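Local coordinates for Exo-poly-alpha-D-galacturonosidase (Thermotoga maritima, PDB 3JUR), which hydrolyses alpha-1,4-linked polygalacturonate, the backbone of pectin, as a hyperthermoactive exopolygalacturonase, working from the chain end, at the interface of chains A and B. Sequence-based numbering; all coordinates share one arbitrary frame. Chains: chain A/B, Exo-poly-alpha-D-galacturonosidase.

Contact 1: the interface of chains A and B. Residues chain A 350, 383-384, 410-411; chain B 382, 409, 411.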
ATOM      1  N   ASN A 350      20.241  -1.921  -1.517  1.00 21.50           N
ATOM      2  CA  ASN A 350      20.978  -1.650  -0.280  1.00 21.46           C
ATOM      3  C   ASN A 350      21.655  -0.282  -0.285  1.00 21.06           C
ATOM      4  O   ASN A 350      22.817  -0.153   0.097  1.00 21.15           O
ATOM      5  CB  ASN A 350      21.981  -2.777   0.034  1.00 21.32           C
ATOM      6  CG  ASN A 350      21.304  -4.039   0.511  1.00 22.91           C
ATOM      7  OD1 ASN A 350      20.261  -3.984   1.154  1.00 25.61           O
ATOM      8  ND2 ASN A 350      21.900  -5.191   0.207  1.00 23.91           N
ATOM      9  N   ALA A 383      14.285   0.476  -5.991  1.00 21.02           N
ATOM     10  CA  ALA A 383      15.344   0.698  -5.014  1.00 20.97           C
ATOM     11  C   ALA A 383      15.003   0.176  -3.641  1.00 21.10           C
ATOM     12  O   ALA A 383      13.837   0.113  -3.241  1.00 21.12           O
ATOM     13  CB  ALA A 383      15.717   2.173  -4.936  1.00 20.88           C
ATOM     14  N   THR A 384      16.059  -0.170  -2.924  1.00 20.87           N
ATOM     15  CA  THR A 384      15.987  -0.759  -1.622  1.00 21.34           C
ATOM     16  C   THR A 384      16.994  -0.022  -0.716  1.00 21.45           C
ATOM     17  O   THR A 384      18.129   0.246  -1.132  1.00 21.33           O
ATOM     18  CB  THR A 384      16.249  -2.276  -1.781  1.00 21.81           C
ATOM     19  OG1 THR A 384      15.006  -2.986  -1.663  1.00 23.40           O
ATOM     20  CG2 THR A 384      17.278  -2.815  -0.812  1.00 22.09           C
ATOM     21  N   ILE A 410      10.297   2.374  -4.101  1.00 21.04           N
ATOM     22  CA  ILE A 410      11.406   2.481  -3.160  1.00 21.34           C
ATOM     23  C   ILE A 410      10.946   1.926  -1.817  1.00 21.96           C
ATOM     24  O   ILE A 410       9.964   2.402  -1.243  1.00 22.25           O
ATOM     25  CB  ILE A 410      11.923   3.947  -3.033  1.00 21.42           C
ATOM     26  CG1 ILE A 410      12.335   4.486  -4.412  1.00 20.61           C
ATOM     27  CG2 ILE A 410      13.092   4.027  -2.032  1.00 20.94           C
ATOM     28  CD1 ILE A 410      12.725   5.949  -4.447  1.00 20.96           C
ATOM     29  N   GLU A 411      11.658   0.914  -1.329  1.00 22.09           N
ATOM     30  CA  GLU A 411      11.293   0.233  -0.097  1.00 22.80           C
ATOM     31  C   GLU A 411      12.444   0.242   0.903  1.00 22.92           C
ATOM     32  O   GLU A 411      13.614   0.230   0.518  1.00 22.82           O
ATOM     33  CB  GLU A 411      10.874  -1.220  -0.396  1.00 23.11           C
ATOM     34  CG  GLU A 411       9.532  -1.365  -1.114  1.00 25.23           C
ATOM     35  CD  GLU A 411       8.339  -0.868  -0.281  1.00 28.07           C
ATOM     36  OE1 GLU A 411       8.375  -0.976   0.970  1.00 27.42           O
ATOM     37  OE2 GLU A 411       7.366  -0.361  -0.889  1.00 29.05           O
TER
ATOM     38  N   LYS B 382      16.989  -9.992  -2.051  1.00 18.43           N
ATOM     39  CA  LYS B 382      16.562  -8.728  -2.646  1.00 18.93           C
ATOM     40  C   LYS B 382      16.441  -9.007  -4.129  1.00 18.74           C
ATOM     41  O   LYS B 382      17.410  -9.420  -4.767  1.00 18.90           O
ATOM     42  CB  LYS B 382      17.594  -7.612  -2.411  1.00 18.69           C
ATOM     43  CG  LYS B 382      17.918  -7.314  -0.955  1.00 20.02           C
ATOM     44  CD  LYS B 382      16.767  -6.650  -0.242  1.00 21.09           C
ATOM     45  CE  LYS B 382      17.225  -5.981   1.052  1.00 23.04           C
ATOM     46  NZ  LYS B 382      17.874  -6.940   1.999  1.00 23.56           N
ATOM     47  N   ILE B 409      12.502  -9.000  -0.143  1.00 18.10           N
ATOM     48  CA  ILE B 409      11.859  -7.936  -0.922  1.00 18.44           C
ATOM     49  C   ILE B 409      11.979  -8.233  -2.414  1.00 18.78           C
ATOM     50  O   ILE B 409      13.088  -8.384  -2.943  1.00 18.88           O
ATOM     51  CB  ILE B 409      12.478  -6.533  -0.632  1.00 18.92           C
ATOM     52  CG1 ILE B 409      12.348  -6.163   0.853  1.00 18.32           C
ATOM     53  CG2 ILE B 409      11.833  -5.439  -1.530  1.00 17.60           C
ATOM     54  CD1 ILE B 409      13.180  -4.951   1.276  1.00 17.96           C
ATOM     55  N   GLU B 411      10.607  -6.607  -6.000  1.00 19.54           N
ATOM     56  CA  GLU B 411       9.947  -5.437  -6.587  1.00 19.68           C
ATOM     57  C   GLU B 411       9.741  -5.640  -8.082  1.00 19.73           C
ATOM     58  O   GLU B 411      10.590  -6.218  -8.765  1.00 19.18           O
ATOM     59  CB  GLU B 411      10.751  -4.146  -6.349  1.00 19.73           C
ATOM     60  CG  GLU B 411      10.949  -3.745  -4.886  1.00 20.00           C
ATOM     61  CD  GLU B 411      11.955  -2.607  -4.704  1.00 21.44           C
ATOM     62  OE1 GLU B 411      11.746  -1.769  -3.810  1.00 22.17           O
ATOM     63  OE2 GLU B 411      12.963  -2.539  -5.445  1.00 23.73           O
TER
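The carboxylate of B:Glu411 reaches across to the backbone of A:Ala383, its OE1 lying 2.9 Å from the carbonyl O. Both oxygens would be acceptors if the acid were ionised, so the pair is a hydrogen bond only if the carboxyl carries a proton, which the model does not show; otherwise it is a clash. The same A:Ala383 O also lies 3.0 Å from the backbone N of A:Glu411 in the adjoining coil. With CG anti to the carbonyl carbon and an extended chain beyond it (chi2 170°), B:Glu411 points straight at chain A, and its OE1 also rests 3.5 Å from CG of A:Glu411. The equivalent side chain of A:Glu411 instead bends at chi2 (-64°), which keeps its OE2 5.4 Å from OE1 of B:Glu411; the carboxylate planes stand 76° apart. Such a neighbouring acid might favour protonation of one of the pair. Farther along, the aliphatic part of B:Lys382 passes A:Thr384, whose methyl CG2 is 3.7 Å from CE. CE of B:Lys382 also lies 3.6 Å from the amide OD1 of A:Asn350, whose side chain crosses the lysine at about a right angle. B:Ile409 brings CD1 and CG2 near the hydroxyl OG1 of A:Thr384. Strands 382-385 and 408-411 of chain A belong to neighbouring coils of the parallel beta-helix, A:Asn350 follows strand 347-349 beside them, and the patch lies on the C-terminal part of the beta-helix.

Contact 2: the interface of chains A and B. Residues chain A 318, 347, 349, 382; chain B 349-350, 384, 411.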
ATOM      1  N   VAL A 318      22.755  -0.978 -12.722  1.00 21.76           N
ATOM      2  CA  VAL A 318      22.525  -1.622 -11.435  1.00 21.42           C
ATOM      3  C   VAL A 318      23.512  -1.077 -10.403  1.00 21.92           C
ATOM      4  O   VAL A 318      24.730  -1.112 -10.610  1.00 22.12           O
ATOM      5  CB  VAL A 318      22.635  -3.168 -11.551  1.00 21.38           C
ATOM      6  CG1 VAL A 318      22.664  -3.836 -10.170  1.00 20.80           C
ATOM      7  CG2 VAL A 318      21.497  -3.725 -12.408  1.00 20.17           C
ATOM      8  N   VAL A 347      18.191   0.052 -11.183  1.00 21.27           N
ATOM      9  CA  VAL A 347      17.932  -0.707  -9.981  1.00 20.93           C
ATOM     10  C   VAL A 347      19.014  -0.342  -8.974  1.00 21.34           C
ATOM     11  O   VAL A 347      20.210  -0.341  -9.301  1.00 20.97           O
ATOM     12  CB  VAL A 347      17.965  -2.235 -10.242  1.00 21.12           C
ATOM     13  CG1 VAL A 347      17.859  -3.012  -8.935  1.00 20.52           C
ATOM     14  CG2 VAL A 347      16.858  -2.648 -11.208  1.00 19.77           C
ATOM     15  N   VAL A 349      20.134  -1.381  -5.029  1.00 21.28           N
ATOM     16  CA  VAL A 349      19.847  -2.237  -3.882  1.00 21.62           C
ATOM     17  C   VAL A 349      20.812  -2.003  -2.718  1.00 21.61           C
ATOM     18  O   VAL A 349      22.021  -1.873  -2.913  1.00 21.85           O
ATOM     19  CB  VAL A 349      19.605  -3.758  -4.275  1.00 21.79           C
ATOM     20  CG1 VAL A 349      20.088  -4.064  -5.694  1.00 22.21           C
ATOM     21  CG2 VAL A 349      20.181  -4.747  -3.235  1.00 21.94           C
ATOM     22  N   LYS A 382      13.733   0.901  -9.299  1.00 21.31           N
ATOM     23  CA  LYS A 382      13.425  -0.018  -8.201  1.00 21.90           C
ATOM     24  C   LYS A 382      14.575   0.079  -7.225  1.00 21.62           C
ATOM     25  O   LYS A 382      15.719  -0.199  -7.593  1.00 21.88           O
ATOM     26  CB  LYS A 382      13.310  -1.460  -8.688  1.00 22.46           C
ATOM     27  CG  LYS A 382      12.634  -1.653 -10.038  1.00 24.58           C
ATOM     28  CD  LYS A 382      11.148  -1.833  -9.943  1.00 27.80           C
ATOM     29  CE  LYS A 382      10.640  -2.697 -11.097  1.00 29.45           C
ATOM     30  NZ  LYS A 382      11.019  -2.170 -12.438  1.00 31.55           N
TER
ATOM     31  N   VAL B 349      18.486  -9.390  -9.906  1.00 20.67           N
ATOM     32  CA  VAL B 349      17.882  -8.183 -10.482  1.00 21.15           C
ATOM     33  C   VAL B 349      17.601  -8.299 -11.977  1.00 21.02           C
ATOM     34  O   VAL B 349      18.303  -9.003 -12.710  1.00 21.05           O
ATOM     35  CB  VAL B 349      18.703  -6.889 -10.165  1.00 21.29           C
ATOM     36  CG1 VAL B 349      18.769  -6.636  -8.662  1.00 21.14           C
ATOM     37  CG2 VAL B 349      20.098  -6.977 -10.744  1.00 21.81           C
ATOM     38  N   ASN B 350      16.569  -7.577 -12.414  1.00 20.95           N
ATOM     39  CA  ASN B 350      16.084  -7.607 -13.791  1.00 20.76           C
ATOM     40  C   ASN B 350      15.768  -9.040 -14.252  1.00 20.77           C
ATOM     41  O   ASN B 350      16.094  -9.437 -15.372  1.00 21.02           O
ATOM     42  CB  ASN B 350      17.061  -6.869 -14.729  1.00 20.42           C
ATOM     43  CG  ASN B 350      17.145  -5.371 -14.426  1.00 20.78           C
ATOM     44  OD1 ASN B 350      16.122  -4.704 -14.256  1.00 21.56           O
ATOM     45  ND2 ASN B 350      18.359  -4.840 -14.357  1.00 17.99           N
ATOM     46  N   THR B 384      14.330  -8.161  -8.142  1.00 19.51           N
ATOM     47  CA  THR B 384      13.696  -7.188  -8.995  1.00 20.35           C
ATOM     48  C   THR B 384      13.259  -7.860 -10.300  1.00 20.63           C
ATOM     49  O   THR B 384      14.018  -8.635 -10.892  1.00 20.68           O
ATOM     50  CB  THR B 384      14.707  -6.043  -9.241  1.00 20.61           C
ATOM     51  OG1 THR B 384      14.360  -4.917  -8.428  1.00 21.72           O
ATOM     52  CG2 THR B 384      14.779  -5.651 -10.663  1.00 19.29           C
ATOM     53  N   GLU B 411      10.607  -6.607  -6.000  1.00 19.54           N
ATOM     54  CA  GLU B 411       9.947  -5.437  -6.587  1.00 19.68           C
ATOM     55  C   GLU B 411       9.741  -5.640  -8.082  1.00 19.73           C
ATOM     56  O   GLU B 411      10.590  -6.218  -8.765  1.00 19.18           O
ATOM     57  CB  GLU B 411      10.751  -4.146  -6.349  1.00 19.73           C
ATOM     58  CG  GLU B 411      10.949  -3.745  -4.886  1.00 20.00           C
ATOM     59  CD  GLU B 411      11.955  -2.607  -4.704  1.00 21.44           C
ATOM     60  OE1 GLU B 411      11.746  -1.769  -3.810  1.00 22.17           O
ATOM     61  OE2 GLU B 411      12.963  -2.539  -5.445  1.00 23.73           O
TER
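A:Val347 packs against B:Val349, B:Asn350 and B:Thr384, where two parallel beta-helices of glycoside hydrolase family 28 meet flank to flank. Its two methyls divide the work. CG1 of A:Val347, anti to the backbone N (chi1 173°), packs 3.7 Å from CG1 of B:Val349, while CG2 of A:Val347 meets the methyl CG2 of B:Thr384 tip to tip, also at 3.7 Å. The same CG2 sits diagonally above the side-chain amide of B:Asn350, nearer to OD1 than to ND2, with the asparagine approaching from the opposite direction.

B:Val349 lies obliquely over A:Val347 and A:Val318, and its two branches separate the contacts. CG1 of B:Val349 serves A:Val347 and, at 4.1 Å, CG1 of A:Val349. CG2 of B:Val349 turns to the other side and lies 3.9 Å from CG2 of A:Val318. With CG1 facing A:Val347 and CG2 facing A:Val318, this one valine of chain B is straddled by valines of two successive coils of chain A. The CG2 methyl of A:Val318 also borders ND2 of B:Asn350.

B:Thr384 uses both of its branches as well: while its methyl points at A:Val347, its hydroxyl OG1 turns to A:Lys382, 3.6 Å from CB. The contact falls on the first carbons of the A:Lys382 side chain. CB of A:Lys382 is also 3.4 Å from OE2 of B:Glu411, but bends at chi2 (-90°) and again at chi4 carry the amine NZ away from that carboxylate.

Contact 1 and contact 2 are adjoining parts of one seam between chains A and B, with the centres of their C-alpha atoms about 7 Å apart. B:Glu411 belongs to both. Strands 347-349 and 382-385 of chain A, or the residues just after them, also supply both contacts. Positions 349, 350, 382, 384 and 411 appear from each chain, but in different settings, in keeping with an interface that is not an exact two-fold. Contact 1, which mixes a carboxyl approach with aliphatic packing, continues into the valine-rich contact 2, and together they probably help to join the beta-helices within the tetramer.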